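Local coordinates for putative N-acetylmuramoyl-L-alanine amidase,autolysin cwp6 (Peptoclostridium difficile, PDB 5J72), which probably hydrolyses the N-acetylmuramoyl-L-alanine amide bond of peptidoglycan as a zinc-dependent autolysin, held at the cell wall by three CWB2 modules, at residues Ala290-Val295 / Gln318-Ile324; Met366-Asp372 / Pro390-Lys396; Ile543-Val547 / Asp587-Leu592. All coordinates share one frame; numbering follows the deposited sequence. Where two conformers were deposited one is given.

Contact 1. Residues Ala290-Val295 / Gln318-Ile324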
ATOM      1  N   ALA A 290     -12.093 -16.731   2.423  1.00 27.35           N
ATOM      2  CA  ALA A 290     -13.335 -17.346   1.944  1.00 29.56           C
ATOM      3  C   ALA A 290     -13.224 -17.889   0.529  1.00 27.59           C
ATOM      4  O   ALA A 290     -12.204 -17.775  -0.164  1.00 26.55           O
ATOM      5  CB  ALA A 290     -14.422 -16.276   1.954  1.00 27.47           C
ATOM      6  N   ASN A 291     -14.346 -18.556   0.110  1.00 28.78           N
ATOM      7  CA  ASN A 291     -14.508 -19.010  -1.260  1.00 30.49           C
ATOM      8  C   ASN A 291     -15.246 -17.871  -1.974  1.00 31.80           C
ATOM      9  O   ASN A 291     -15.718 -16.937  -1.326  1.00 30.43           O
ATOM     10  CB  ASN A 291     -15.370 -20.326  -1.301  1.00 33.09           C
ATOM     11  CG  ASN A 291     -14.604 -21.451  -0.672  1.00 37.75           C
ATOM     12  OD1 ASN A 291     -13.591 -21.835  -1.213  1.00 43.15           O
ATOM     13  ND2 ASN A 291     -14.942 -21.940   0.507  1.00 40.95           N
ATOM     14  N   LYS A 292     -15.397 -17.948  -3.278  1.00 31.99           N
ATOM     15  CA  LYS A 292     -16.084 -16.897  -4.007  1.00 31.38           C
ATOM     16  C   LYS A 292     -17.499 -16.621  -3.521  1.00 31.98           C
ATOM     17  O   LYS A 292     -17.872 -15.453  -3.399  1.00 30.47           O
ATOM     18  CB  LYS A 292     -16.129 -17.259  -5.478  1.00 33.68           C
ATOM     19  CG  LYS A 292     -16.846 -16.200  -6.293  1.00 38.66           C
ATOM     20  CD  LYS A 292     -16.498 -16.354  -7.768  1.00 45.48           C
ATOM     21  CE  LYS A 292     -17.579 -15.830  -8.650  1.00 52.34           C
ATOM     22  NZ  LYS A 292     -17.518 -16.463  -9.996  1.00 56.01           N
ATOM     23  N   ASP A 293     -18.313 -17.657  -3.225  1.00 33.14           N
ATOM     24  CA  ASP A 293     -19.697 -17.380  -2.797  1.00 35.01           C
ATOM     25  C   ASP A 293     -19.989 -17.589  -1.354  1.00 33.43           C
ATOM     26  O   ASP A 293     -21.141 -17.364  -0.950  1.00 34.26           O
ATOM     27  CB  ASP A 293     -20.703 -18.246  -3.586  1.00 41.07           C
ATOM     28  CG  ASP A 293     -20.519 -18.123  -5.079  1.00 47.07           C
ATOM     29  OD1 ASP A 293     -20.476 -16.991  -5.578  1.00 42.73           O
ATOM     30  OD2 ASP A 293     -20.412 -19.168  -5.744  1.00 52.22           O
ATOM     31  N   SER A 294     -19.039 -17.999  -0.535  1.00 30.55           N
ATOM     32  CA  SER A 294     -19.410 -18.164   0.870  1.00 30.38           C
ATOM     33  C   SER A 294     -18.127 -18.397   1.715  1.00 29.24           C
ATOM     34  O   SER A 294     -17.076 -18.769   1.157  1.00 27.73           O
ATOM     35  CB  SER A 294     -20.299 -19.405   1.038  1.00 31.14           C
ATOM     36  OG  SER A 294     -19.512 -20.543   0.673  1.00 29.50           O
ATOM     37  N   VAL A 295     -18.228 -18.189   3.009  1.00 28.48           N
ATOM     38  CA  VAL A 295     -17.103 -18.632   3.845  1.00 34.69           C
ATOM     39  C   VAL A 295     -17.458 -20.128   4.161  1.00 37.97           C
ATOM     40  O   VAL A 295     -18.648 -20.471   4.108  1.00 35.02           O
ATOM     41  CB  VAL A 295     -17.004 -17.816   5.151  1.00 34.68           C
ATOM     42  CG1 VAL A 295     -16.826 -16.317   4.810  1.00 32.40           C
ATOM     43  CG2 VAL A 295     -18.258 -18.016   6.033  1.00 33.40           C
ATOM     44  N   GLN A 318     -15.562 -11.125  -9.134  1.00 31.87           N
ATOM     45  CA  GLN A 318     -15.067 -12.417  -9.522  1.00 35.86           C
ATOM     46  C   GLN A 318     -14.380 -13.130  -8.385  1.00 37.95           C
ATOM     47  O   GLN A 318     -14.174 -14.345  -8.486  1.00 36.18           O
ATOM     48  CB  GLN A 318     -14.050 -12.300 -10.665  1.00 43.43           C
ATOM     49  CG  GLN A 318     -13.894 -10.901 -11.258  1.00 56.50           C
ATOM     50  CD  GLN A 318     -13.276  -9.888 -10.294  1.00 57.40           C
ATOM     51  OE1 GLN A 318     -13.960  -9.007  -9.825  1.00 54.86           O
ATOM     52  NE2 GLN A 318     -11.980  -9.996  -9.975  1.00 56.60           N
ATOM     53  N   SER A 319     -13.969 -12.402  -7.312  1.00 32.51           N
ATOM     54  CA  SER A 319     -13.304 -13.066  -6.178  1.00 30.59           C
ATOM     55  C   SER A 319     -14.240 -13.283  -5.046  1.00 26.99           C
ATOM     56  O   SER A 319     -14.117 -14.279  -4.359  1.00 27.27           O
ATOM     57  CB  SER A 319     -12.133 -12.221  -5.680  1.00 31.54           C
ATOM     58  OG  SER A 319     -11.150 -12.178  -6.692  1.00 34.95           O
ATOM     59  N   LEU A 320     -15.159 -12.301  -4.806  1.00 26.65           N
ATOM     60  CA  LEU A 320     -16.154 -12.350  -3.724  1.00 25.61           C
ATOM     61  C   LEU A 320     -17.427 -11.913  -4.378  1.00 26.92           C
ATOM     62  O   LEU A 320     -17.568 -10.736  -4.712  1.00 26.83           O
ATOM     63  CB  LEU A 320     -15.752 -11.365  -2.590  1.00 24.57           C
ATOM     64  CG  LEU A 320     -14.414 -11.791  -1.922  1.00 25.91           C
ATOM     65  CD1 LEU A 320     -14.001 -10.676  -0.933  1.00 27.15           C
ATOM     66  CD2 LEU A 320     -14.607 -13.175  -1.176  1.00 22.68           C
ATOM     67  N   SER A 321     -18.386 -12.847  -4.573  1.00 26.16           N
ATOM     68  CA  SER A 321     -19.594 -12.460  -5.322  1.00 29.23           C
ATOM     69  C   SER A 321     -20.648 -11.874  -4.384  1.00 32.54           C
ATOM     70  O   SER A 321     -20.460 -11.845  -3.166  1.00 29.48           O
ATOM     71  CB  SER A 321     -20.167 -13.722  -5.978  1.00 32.18           C
ATOM     72  OG  SER A 321     -20.778 -14.503  -4.959  1.00 31.17           O
ATOM     73  N   SER A 322     -21.807 -11.452  -4.950  1.00 29.24           N
ATOM     74  CA  SER A 322     -22.886 -10.917  -4.132  1.00 31.83           C
ATOM     75  C   SER A 322     -23.419 -11.991  -3.185  1.00 31.02           C
ATOM     76  O   SER A 322     -24.068 -11.662  -2.196  1.00 30.26           O
ATOM     77  CB  SER A 322     -24.024 -10.411  -5.030  1.00 39.50           C
ATOM     78  OG  SER A 322     -24.424 -11.481  -5.868  1.00 47.00           O
ATOM     79  N   LYS A 323     -23.145 -13.271  -3.472  1.00 29.58           N
ATOM     80  CA  LYS A 323     -23.646 -14.332  -2.603  1.00 32.87           C
ATOM     81  C   LYS A 323     -22.910 -14.311  -1.246  1.00 32.05           C
ATOM     82  O   LYS A 323     -23.546 -14.481  -0.196  1.00 28.67           O
ATOM     83  CB  LYS A 323     -23.451 -15.694  -3.292  1.00 36.12           C
ATOM     84  CG  LYS A 323     -24.593 -16.022  -4.293  1.00 43.22           C
ATOM     85  CD  LYS A 323     -24.122 -17.035  -5.309  1.00 54.06           C
ATOM     86  CE  LYS A 323     -25.131 -17.250  -6.421  1.00 67.34           C
ATOM     87  NZ  LYS A 323     -24.457 -17.498  -7.728  1.00 73.28           N
ATOM     88  N   ILE A 324     -21.575 -14.061  -1.245  1.00 28.12           N
ATOM     89  CA  ILE A 324     -20.925 -14.035   0.095  1.00 24.44           C
ATOM     90  C   ILE A 324     -21.325 -12.757   0.808  1.00 27.31           C
ATOM     91  O   ILE A 324     -21.467 -12.765   2.025  1.00 28.52           O
ATOM     92  CB  ILE A 324     -19.401 -14.232  -0.069  1.00 31.36           C
ATOM     93  CG1 ILE A 324     -18.774 -14.587   1.344  1.00 32.41           C
ATOM     94  CG2 ILE A 324     -18.776 -12.997  -0.742  1.00 29.30           C
ATOM     95  CD1 ILE A 324     -17.300 -14.805   1.271  1.00 31.48           C
TER
HETATM   96  O   HOH W   1     -14.783 -16.295 -10.741  1.00 58.79           O
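With OG of S321 set between its own backbone N and carbonyl carbon (chi1 74°) and CG of D293 beside its backbone N (chi1 -53°), the hydroxyl and the carboxylate meet directly. S321 OG donates to D293 OD1 at 2.6 Å, on the anti lone pair of that oxygen. The same OG accepts from K323 N and caps the first turn of helix 322-329; by accepting the serine proton, D293 holds S321 in its capping pose and probably makes OG a better acceptor. The backbone of S321 is gripped as well: its N reaches K292 O at 2.9 Å in a nearly straight bond (172°). The aliphatic part of K323 runs alongside D293, although its NZ stops 4.6 Å from D293 OD1, beyond a salt bridge. K292, stretched out at the surface, brings CD to within 3.2 Å of Q318 O, and one water links its NZ to that carbonyl. On the buried side CD1 of I324 presses on A290 CB at 3.3 Å, tighter than normal packing; I263 of strand 260-265 backs both residues. The arrangement is a serine N-cap docked on the loop that leaves strand 287-290, an edge of the four-stranded parallel sheet in the second CWB2 module.

Contact 2. Residues Met366-Asp372 / Pro390-Lys396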
ATOM      1  N   MET A 366       4.894   5.585   5.736  1.00 18.69           N
ATOM      2  CA  MET A 366       4.432   4.773   4.607  1.00 18.59           C
ATOM      3  C   MET A 366       5.435   3.758   4.459  1.00 20.73           C
ATOM      4  O   MET A 366       6.602   4.090   4.370  1.00 20.48           O
ATOM      5  CB  MET A 366       4.308   5.583   3.278  0.71 19.55           C
ATOM      6  CG  MET A 366       3.888   4.700   2.076  0.71 23.66           C
ATOM      7  SD  MET A 366       2.111   4.484   2.108  0.71 24.18           S
ATOM      8  CE  MET A 366       1.584   6.030   1.318  0.71 19.22           C
ATOM      9  N   LEU A 367       5.045   2.473   4.471  1.00 16.45           N
ATOM     10  CA  LEU A 367       6.039   1.417   4.291  1.00 16.69           C
ATOM     11  C   LEU A 367       5.946   0.959   2.851  1.00 19.26           C
ATOM     12  O   LEU A 367       4.857   0.584   2.416  1.00 21.89           O
ATOM     13  CB  LEU A 367       5.765   0.201   5.262  1.00 16.83           C
ATOM     14  CG  LEU A 367       6.146   0.455   6.772  1.00 18.30           C
ATOM     15  CD1 LEU A 367       4.995   1.278   7.420  1.00 15.45           C
ATOM     16  CD2 LEU A 367       6.333  -0.859   7.555  1.00 21.08           C
ATOM     17  N   VAL A 368       7.084   0.877   2.133  1.00 17.80           N
ATOM     18  CA  VAL A 368       7.004   0.564   0.696  1.00 19.70           C
ATOM     19  C   VAL A 368       7.669  -0.739   0.371  1.00 21.40           C
ATOM     20  O   VAL A 368       8.859  -0.883   0.598  1.00 21.47           O
ATOM     21  CB  VAL A 368       7.715   1.706  -0.107  1.00 20.20           C
ATOM     22  CG1 VAL A 368       7.684   1.361  -1.629  1.00 21.51           C
ATOM     23  CG2 VAL A 368       7.010   3.028   0.162  1.00 18.81           C
ATOM     24  N   ALA A 369       6.890  -1.715  -0.155  1.00 19.02           N
ATOM     25  CA  ALA A 369       7.397  -3.017  -0.491  1.00 19.30           C
ATOM     26  C   ALA A 369       7.199  -3.292  -2.009  1.00 22.35           C
ATOM     27  O   ALA A 369       6.333  -2.702  -2.660  1.00 20.59           O
ATOM     28  CB  ALA A 369       6.605  -4.095   0.278  1.00 19.72           C
ATOM     29  N   LYS A 370       8.028  -4.180  -2.539  1.00 22.86           N
ATOM     30  CA  LYS A 370       7.943  -4.591  -3.925  1.00 25.17           C
ATOM     31  C   LYS A 370       6.674  -5.361  -4.110  1.00 22.59           C
ATOM     32  O   LYS A 370       6.376  -6.204  -3.270  1.00 23.54           O
ATOM     33  CB  LYS A 370       9.141  -5.495  -4.227  1.00 27.25           C
ATOM     34  CG  LYS A 370      10.462  -4.711  -4.241  1.00 29.63           C
ATOM     35  CD  LYS A 370      11.707  -5.643  -4.479  1.00 32.48           C
ATOM     36  CE  LYS A 370      11.956  -6.573  -3.315  1.00 30.45           C
ATOM     37  NZ  LYS A 370      12.918  -7.662  -3.652  1.00 38.97           N
ATOM     38  N   SER A 371       5.934  -5.189  -5.215  1.00 20.60           N
ATOM     39  CA  SER A 371       4.669  -5.925  -5.352  1.00 23.20           C
ATOM     40  C   SER A 371       4.842  -7.262  -6.025  1.00 28.70           C
ATOM     41  O   SER A 371       3.843  -7.960  -6.203  1.00 29.66           O
ATOM     42  CB  SER A 371       3.687  -5.116  -6.186  1.00 25.62           C
ATOM     43  OG  SER A 371       4.314  -4.778  -7.414  1.00 24.13           O
ATOM     44  N   ASP A 372       6.062  -7.636  -6.423  1.00 27.95           N
ATOM     45  CA  ASP A 372       6.226  -8.943  -7.082  1.00 32.38           C
ATOM     46  C   ASP A 372       6.363 -10.099  -6.126  1.00 35.55           C
ATOM     47  O   ASP A 372       6.319 -11.237  -6.568  1.00 37.24           O
ATOM     48  CB  ASP A 372       7.447  -8.976  -8.034  1.00 33.76           C
ATOM     49  CG  ASP A 372       8.755  -8.533  -7.414  1.00 44.64           C
ATOM     50  OD1 ASP A 372       9.787  -9.184  -7.669  1.00 52.97           O
ATOM     51  OD2 ASP A 372       8.764  -7.530  -6.707  1.00 45.77           O
ATOM     52  N   PRO A 390       0.223   2.542   6.588  1.00 18.51           N
ATOM     53  CA  PRO A 390      -0.055   1.608   5.489  1.00 15.39           C
ATOM     54  C   PRO A 390       1.160   1.054   4.814  1.00 17.83           C
ATOM     55  O   PRO A 390       2.259   1.621   4.861  1.00 17.64           O
ATOM     56  CB  PRO A 390      -0.844   2.473   4.475  1.00 15.66           C
ATOM     57  CG  PRO A 390      -0.288   3.953   4.765  1.00 16.84           C
ATOM     58  CD  PRO A 390       0.055   3.983   6.240  1.00 16.67           C
ATOM     59  N   ILE A 391       0.952  -0.089   4.142  1.00 16.60           N
ATOM     60  CA  ILE A 391       1.995  -0.617   3.277  1.00 15.21           C
ATOM     61  C   ILE A 391       1.559  -0.279   1.822  1.00 19.11           C
ATOM     62  O   ILE A 391       0.423  -0.566   1.426  1.00 19.71           O
ATOM     63  CB  ILE A 391       2.092  -2.149   3.433  1.00 18.67           C
ATOM     64  CG1 ILE A 391       2.677  -2.466   4.851  1.00 19.55           C
ATOM     65  CG2 ILE A 391       3.011  -2.764   2.327  1.00 19.81           C
ATOM     66  CD1 ILE A 391       2.635  -4.013   5.143  1.00 19.98           C
ATOM     67  N   LEU A 392       2.459   0.327   1.068  1.00 19.84           N
ATOM     68  CA  LEU A 392       2.251   0.610  -0.352  1.00 18.63           C
ATOM     69  C   LEU A 392       3.042  -0.398  -1.119  1.00 19.01           C
ATOM     70  O   LEU A 392       4.201  -0.632  -0.770  1.00 20.50           O
ATOM     71  CB  LEU A 392       2.795   2.010  -0.640  1.00 18.70           C
ATOM     72  CG  LEU A 392       2.498   2.460  -2.092  1.00 22.99           C
ATOM     73  CD1 LEU A 392       2.188   3.923  -2.072  1.00 29.59           C
ATOM     74  CD2 LEU A 392       3.749   2.123  -2.942  1.00 24.59           C
ATOM     75  N   ILE A 393       2.449  -1.042  -2.166  1.00 17.38           N
ATOM     76  CA  ILE A 393       3.249  -1.962  -2.945  1.00 16.98           C
ATOM     77  C   ILE A 393       3.377  -1.408  -4.391  1.00 20.00           C
ATOM     78  O   ILE A 393       2.433  -0.811  -4.887  1.00 20.26           O
ATOM     79  CB  ILE A 393       2.658  -3.401  -3.006  1.00 19.53           C
ATOM     80  CG1 ILE A 393       1.197  -3.401  -3.515  1.00 16.86           C
ATOM     81  CG2 ILE A 393       2.717  -4.012  -1.543  1.00 20.95           C
ATOM     82  CD1 ILE A 393       0.649  -4.874  -3.759  1.00 19.27           C
ATOM     83  N   THR A 394       4.516  -1.636  -5.023  1.00 21.03           N
ATOM     84  CA  THR A 394       4.698  -1.122  -6.379  1.00 21.15           C
ATOM     85  C   THR A 394       5.815  -1.926  -6.945  1.00 24.03           C
ATOM     86  O   THR A 394       6.616  -2.520  -6.223  1.00 22.77           O
ATOM     87  CB  THR A 394       4.994   0.388  -6.337  1.00 22.93           C
ATOM     88  OG1 THR A 394       4.807   0.936  -7.655  1.00 22.52           O
ATOM     89  CG2 THR A 394       6.427   0.702  -5.830  1.00 21.24           C
ATOM     90  N   PRO A 395       5.888  -2.019  -8.289  1.00 25.08           N
ATOM     91  CA  PRO A 395       6.994  -2.814  -8.825  1.00 24.70           C
ATOM     92  C   PRO A 395       8.363  -2.178  -8.554  1.00 23.01           C
ATOM     93  O   PRO A 395       8.462  -0.998  -8.267  1.00 23.20           O
ATOM     94  CB  PRO A 395       6.661  -2.878 -10.360  1.00 25.16           C
ATOM     95  CG  PRO A 395       5.179  -2.701 -10.408  1.00 24.30           C
ATOM     96  CD  PRO A 395       4.941  -1.622  -9.349  1.00 23.45           C
ATOM     97  N   LYS A 396       9.412  -2.958  -8.734  1.00 24.86           N
ATOM     98  CA  LYS A 396      10.774  -2.464  -8.456  1.00 29.20           C
ATOM     99  C   LYS A 396      11.189  -1.304  -9.349  1.00 31.47           C
ATOM    100  O   LYS A 396      11.937  -0.449  -8.910  1.00 30.92           O
ATOM    101  CB  LYS A 396      11.794  -3.589  -8.701  1.00 29.76           C
ATOM    102  CG  LYS A 396      11.612  -4.810  -7.861  1.00 36.85           C
ATOM    103  CD  LYS A 396      12.775  -5.746  -8.165  1.00 43.51           C
ATOM    104  CE  LYS A 396      12.332  -6.879  -9.029  1.00 55.25           C
ATOM    105  NZ  LYS A 396      12.593  -8.175  -8.360  1.00 61.56           N
TER
HETATM  106  O   HOH W   2      11.797  -8.911  -5.908  1.00 48.58           O
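L367 to K370 and I391 to T394 run as parallel neighbours whose axes approach to 4.6 Å at an angle of 30°, joined by a ladder that opens with L367 N to P390 O and passes through L392 and A369 to T394. The last rung is bent: S371 N meets T394 O from 60° above the carbonyl plane, where the chain leaves the strand. V368 and L392 point to one face, under helix 424-433. From the start of the strand M366 sends CG anti to its backbone N and then bends at chi2; in the conformer given, SD thereby lies 3.6 Å from P390 CG and also touches L392 CB. The other face carries L367, A369, I391 and I393, with A369 CB 4.3 Å from I393 CG2; helix 375-387, the connection of this beta-alpha-beta unit, packs there, and helix 270-283 closes over I391 and I393. At the last rung S371 turns CB onto I393 CB, while its OG bonds to H347. At the polar end K396 NZ forms a salt bridge with D372 OD1 at 3.1 Å, on the syn side and 31° out of the carboxylate plane. The stems of K370 and K396 touch closely, CD to CG, and one water accepts from both NZ atoms and donates to D372 OD1; K370 NZ also bonds to D420 O. K370 NZ and K396 NZ lie 4.7 Å apart, and D372 and the shared water probably offset their mutual repulsion, so an apolar, backbone-bonded interior gives way to a small charged network at the strand ends.

Contact 3. Residues Ile543-Val547 / Asp587-Leu592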
ATOM      1  N   ILE A 543      -9.540   6.361 -34.713  1.00 29.35           N
ATOM      2  CA  ILE A 543      -8.555   7.205 -34.096  1.00 29.15           C
ATOM      3  C   ILE A 543      -8.343   8.383 -35.033  1.00 31.84           C
ATOM      4  O   ILE A 543      -8.221   8.178 -36.236  1.00 32.06           O
ATOM      5  CB  ILE A 543      -7.245   6.378 -33.898  1.00 27.95           C
ATOM      6  CG1 ILE A 543      -7.555   5.092 -33.006  1.00 29.22           C
ATOM      7  CG2 ILE A 543      -6.146   7.279 -33.283  1.00 23.96           C
ATOM      8  CD1 ILE A 543      -6.363   4.260 -32.688  1.00 31.93           C
ATOM      9  N   TYR A 544      -8.262   9.591 -34.503  1.00 31.21           N
ATOM     10  CA  TYR A 544      -7.972  10.771 -35.296  1.00 30.02           C
ATOM     11  C   TYR A 544      -6.533  11.072 -35.258  1.00 30.46           C
ATOM     12  O   TYR A 544      -5.913  10.953 -34.179  1.00 27.45           O
ATOM     13  CB  TYR A 544      -8.724  11.982 -34.729  1.00 32.12           C
ATOM     14  CG  TYR A 544     -10.187  11.866 -35.032  1.00 32.76           C
ATOM     15  CD1 TYR A 544     -11.046  11.249 -34.149  1.00 35.67           C
ATOM     16  CD2 TYR A 544     -10.705  12.308 -36.255  1.00 31.29           C
ATOM     17  CE1 TYR A 544     -12.380  11.058 -34.458  1.00 46.88           C
ATOM     18  CE2 TYR A 544     -12.033  12.116 -36.574  1.00 34.57           C
ATOM     19  CZ  TYR A 544     -12.869  11.488 -35.675  1.00 44.12           C
ATOM     20  OH  TYR A 544     -14.182  11.251 -35.980  1.00 52.89           O
ATOM     21  N   TYR A 545      -5.948  11.498 -36.372  1.00 26.54           N
ATOM     22  CA  TYR A 545      -4.541  11.842 -36.343  1.00 25.55           C
ATOM     23  C   TYR A 545      -4.366  13.192 -37.101  1.00 27.68           C
ATOM     24  O   TYR A 545      -5.365  13.687 -37.592  1.00 28.43           O
ATOM     25  CB  TYR A 545      -3.671  10.693 -36.929  1.00 28.08           C
ATOM     26  CG  TYR A 545      -3.975  10.403 -38.388  1.00 31.18           C
ATOM     27  CD1 TYR A 545      -5.109   9.674 -38.756  1.00 33.53           C
ATOM     28  CD2 TYR A 545      -3.144  10.877 -39.395  1.00 38.33           C
ATOM     29  CE1 TYR A 545      -5.407   9.439 -40.101  1.00 37.93           C
ATOM     30  CE2 TYR A 545      -3.427  10.633 -40.738  1.00 41.35           C
ATOM     31  CZ  TYR A 545      -4.558   9.919 -41.085  1.00 43.69           C
ATOM     32  OH  TYR A 545      -4.804   9.689 -42.423  1.00 49.06           O
ATOM     33  N   LYS A 546      -3.164  13.770 -37.162  1.00 27.58           N
ATOM     34  CA  LYS A 546      -3.022  15.109 -37.749  1.00 28.59           C
ATOM     35  C   LYS A 546      -3.148  15.066 -39.298  1.00 35.97           C
ATOM     36  O   LYS A 546      -2.554  14.199 -39.947  1.00 34.94           O
ATOM     37  CB  LYS A 546      -1.685  15.692 -37.366  1.00 27.98           C
ATOM     38  CG  LYS A 546      -1.503  15.979 -35.892  1.00 25.78           C
ATOM     39  CD  LYS A 546      -0.213  16.661 -35.671  1.00 30.35           C
ATOM     40  CE  LYS A 546      -0.037  17.071 -34.253  1.00 33.86           C
ATOM     41  NZ  LYS A 546       1.218  17.897 -34.046  1.00 35.15           N
ATOM     42  N   VAL A 547      -3.919  15.994 -39.871  1.00 40.35           N
ATOM     43  CA  VAL A 547      -4.130  16.019 -41.318  1.00 40.82           C
ATOM     44  C   VAL A 547      -2.799  16.127 -42.056  1.00 40.69           C
ATOM     45  O   VAL A 547      -2.663  15.519 -43.096  1.00 43.68           O
ATOM     46  CB  VAL A 547      -5.107  17.189 -41.656  1.00 43.56           C
ATOM     47  CG1 VAL A 547      -4.412  18.526 -41.459  1.00 43.59           C
ATOM     48  CG2 VAL A 547      -5.632  17.037 -43.088  1.00 47.41           C
ATOM     49  N   ASP A 587      -6.400  21.064 -38.298  1.00 29.73           N
ATOM     50  CA  ASP A 587      -7.125  19.996 -37.599  1.00 26.07           C
ATOM     51  C   ASP A 587      -8.235  20.572 -36.748  1.00 23.73           C
ATOM     52  O   ASP A 587      -8.052  21.631 -36.122  1.00 28.05           O
ATOM     53  CB  ASP A 587      -6.158  19.229 -36.654  1.00 24.45           C
ATOM     54  CG  ASP A 587      -5.143  18.434 -37.467  1.00 24.54           C
ATOM     55  OD1 ASP A 587      -5.556  17.538 -38.172  1.00 30.40           O
ATOM     56  OD2 ASP A 587      -3.939  18.729 -37.366  1.00 31.15           O
ATOM     57  N   TYR A 588      -9.325  19.913 -36.753  1.00 26.24           N
ATOM     58  CA  TYR A 588     -10.496  20.325 -35.982  1.00 24.08           C
ATOM     59  C   TYR A 588     -10.246  20.199 -34.456  1.00 26.40           C
ATOM     60  O   TYR A 588     -10.627  21.083 -33.688  1.00 26.02           O
ATOM     61  CB  TYR A 588     -11.589  19.400 -36.388  1.00 25.28           C
ATOM     62  CG  TYR A 588     -12.838  19.542 -35.560  1.00 29.00           C
ATOM     63  CD1 TYR A 588     -13.143  18.626 -34.567  1.00 28.49           C
ATOM     64  CD2 TYR A 588     -13.724  20.587 -35.778  1.00 31.98           C
ATOM     65  CE1 TYR A 588     -14.308  18.737 -33.819  1.00 28.91           C
ATOM     66  CE2 TYR A 588     -14.884  20.708 -35.035  1.00 28.15           C
ATOM     67  CZ  TYR A 588     -15.177  19.781 -34.059  1.00 34.58           C
ATOM     68  OH  TYR A 588     -16.343  19.885 -33.345  1.00 38.56           O
ATOM     69  N   LEU A 589      -9.644  19.075 -34.030  1.00 27.62           N
ATOM     70  CA  LEU A 589      -9.414  18.834 -32.597  1.00 24.01           C
ATOM     71  C   LEU A 589      -8.327  19.714 -32.060  1.00 22.39           C
ATOM     72  O   LEU A 589      -7.184  19.730 -32.534  1.00 24.62           O
ATOM     73  CB  LEU A 589      -9.038  17.323 -32.394  1.00 24.86           C
ATOM     74  CG  LEU A 589     -10.169  16.397 -32.675  1.00 25.33           C
ATOM     75  CD1 LEU A 589      -9.603  14.963 -32.792  1.00 31.05           C
ATOM     76  CD2 LEU A 589     -11.239  16.438 -31.576  1.00 23.41           C
ATOM     77  N   TYR A 590      -8.666  20.462 -31.026  1.00 22.58           N
ATOM     78  CA  TYR A 590      -7.714  21.357 -30.365  1.00 22.46           C
ATOM     79  C   TYR A 590      -6.424  20.648 -29.984  1.00 23.84           C
ATOM     80  O   TYR A 590      -5.319  21.180 -30.216  1.00 24.41           O
ATOM     81  CB  TYR A 590      -8.390  21.931 -29.075  1.00 23.53           C
ATOM     82  CG  TYR A 590      -7.624  23.081 -28.459  1.00 26.57           C
ATOM     83  CD1 TYR A 590      -6.409  22.870 -27.814  1.00 25.03           C
ATOM     84  CD2 TYR A 590      -8.105  24.390 -28.547  1.00 25.38           C
ATOM     85  CE1 TYR A 590      -5.689  23.923 -27.275  1.00 27.43           C
ATOM     86  CE2 TYR A 590      -7.387  25.454 -28.014  1.00 25.81           C
ATOM     87  CZ  TYR A 590      -6.178  25.214 -27.376  1.00 32.07           C
ATOM     88  OH  TYR A 590      -5.441  26.245 -26.849  1.00 30.69           O
ATOM     89  N   VAL A 591      -6.526  19.408 -29.419  1.00 24.66           N
ATOM     90  CA  VAL A 591      -5.223  18.809 -28.933  1.00 21.98           C
ATOM     91  C   VAL A 591      -4.342  18.348 -30.077  1.00 25.97           C
ATOM     92  O   VAL A 591      -3.165  18.027 -29.847  1.00 26.83           O
ATOM     93  CB  VAL A 591      -5.468  17.670 -27.914  1.00 22.55           C
ATOM     94  CG1 VAL A 591      -6.201  18.255 -26.690  1.00 20.87           C
ATOM     95  CG2 VAL A 591      -6.297  16.538 -28.527  1.00 22.30           C
ATOM     96  N   LEU A 592      -4.904  18.313 -31.303  1.00 25.96           N
ATOM     97  CA  LEU A 592      -4.086  17.960 -32.468  1.00 27.74           C
ATOM     98  C   LEU A 592      -3.548  19.266 -33.092  1.00 29.18           C
ATOM     99  O   LEU A 592      -2.357  19.442 -33.277  1.00 31.02           O
ATOM    100  CB  LEU A 592      -4.957  17.190 -33.496  1.00 27.67           C
ATOM    101  CG  LEU A 592      -4.842  15.671 -33.410  1.00 32.19           C
ATOM    102  CD1 LEU A 592      -5.174  15.185 -32.017  1.00 30.40           C
ATOM    103  CD2 LEU A 592      -5.737  15.019 -34.419  1.00 28.62           C
TER
HETATM  104  O   HOH W   3      -7.483  15.650 -37.847  1.00 32.36           O
HETATM  105  O   HOH W   4      -0.224  20.340 -35.048  1.00 53.42           O
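D587 and V547 form the close part of this contact, where the carboxylate reaches over to the backbone just after Y545 and K546. V547 N gives its hydrogen to the syn lone pair of D587 OD1 at 2.8 Å (162°), and V547 CB rests 3.5 Å from the same oxygen. L592 fills the inner side: its CD2 lies 3.5 Å from Y545 O, and its CG is beside the stem of K546. A599 of strand 599-606 packs against L592. These pieces belong to the mixed alpha/beta fold of the Amidase_3 catalytic domain, in which strand 541-544 runs antiparallel to 599-606 and the short helix 590-593, with L589 at its N-cap position, precedes the latter strand. Toward Y544 the contact is apolar: L589 CD1 meets Y544 CB at 3.7 Å and approaches the ring obliquely. The side chain of L589 is about 8 Å from the bound zinc ion. While K546, D587 and L592 are buried, Y544, L589 and V547 are partly exposed and make the solvent side. Water bridges supplement the direct contact, one between Y545 O and D587 OD1, another between K546 NZ and L592 O. The extended chain of K546 carries its ammonium group past L592 to the carbonyls of N595 and Y597.

How the contacts relate
Two degrees of burial appear in one chain. Contact 2 is the core example, a parallel strand pair where backbone bonds and apolar faces do most of the work and charge is confined to one end. Contacts 1 and 3 are partly buried loop-and-helix joints at strand ends, and each relies on an aspartate: in contact 1 it receives a capping serine hydroxyl, in contact 3 a backbone N-H. Contacts 1 and 2 occupy different CWB2 modules, their centres about 27 Å apart, whereas contact 3 belongs to the amidase domain, its centre about 39 Å from that of contact 2. No two share an element, and only contact 3 lies near the zinc.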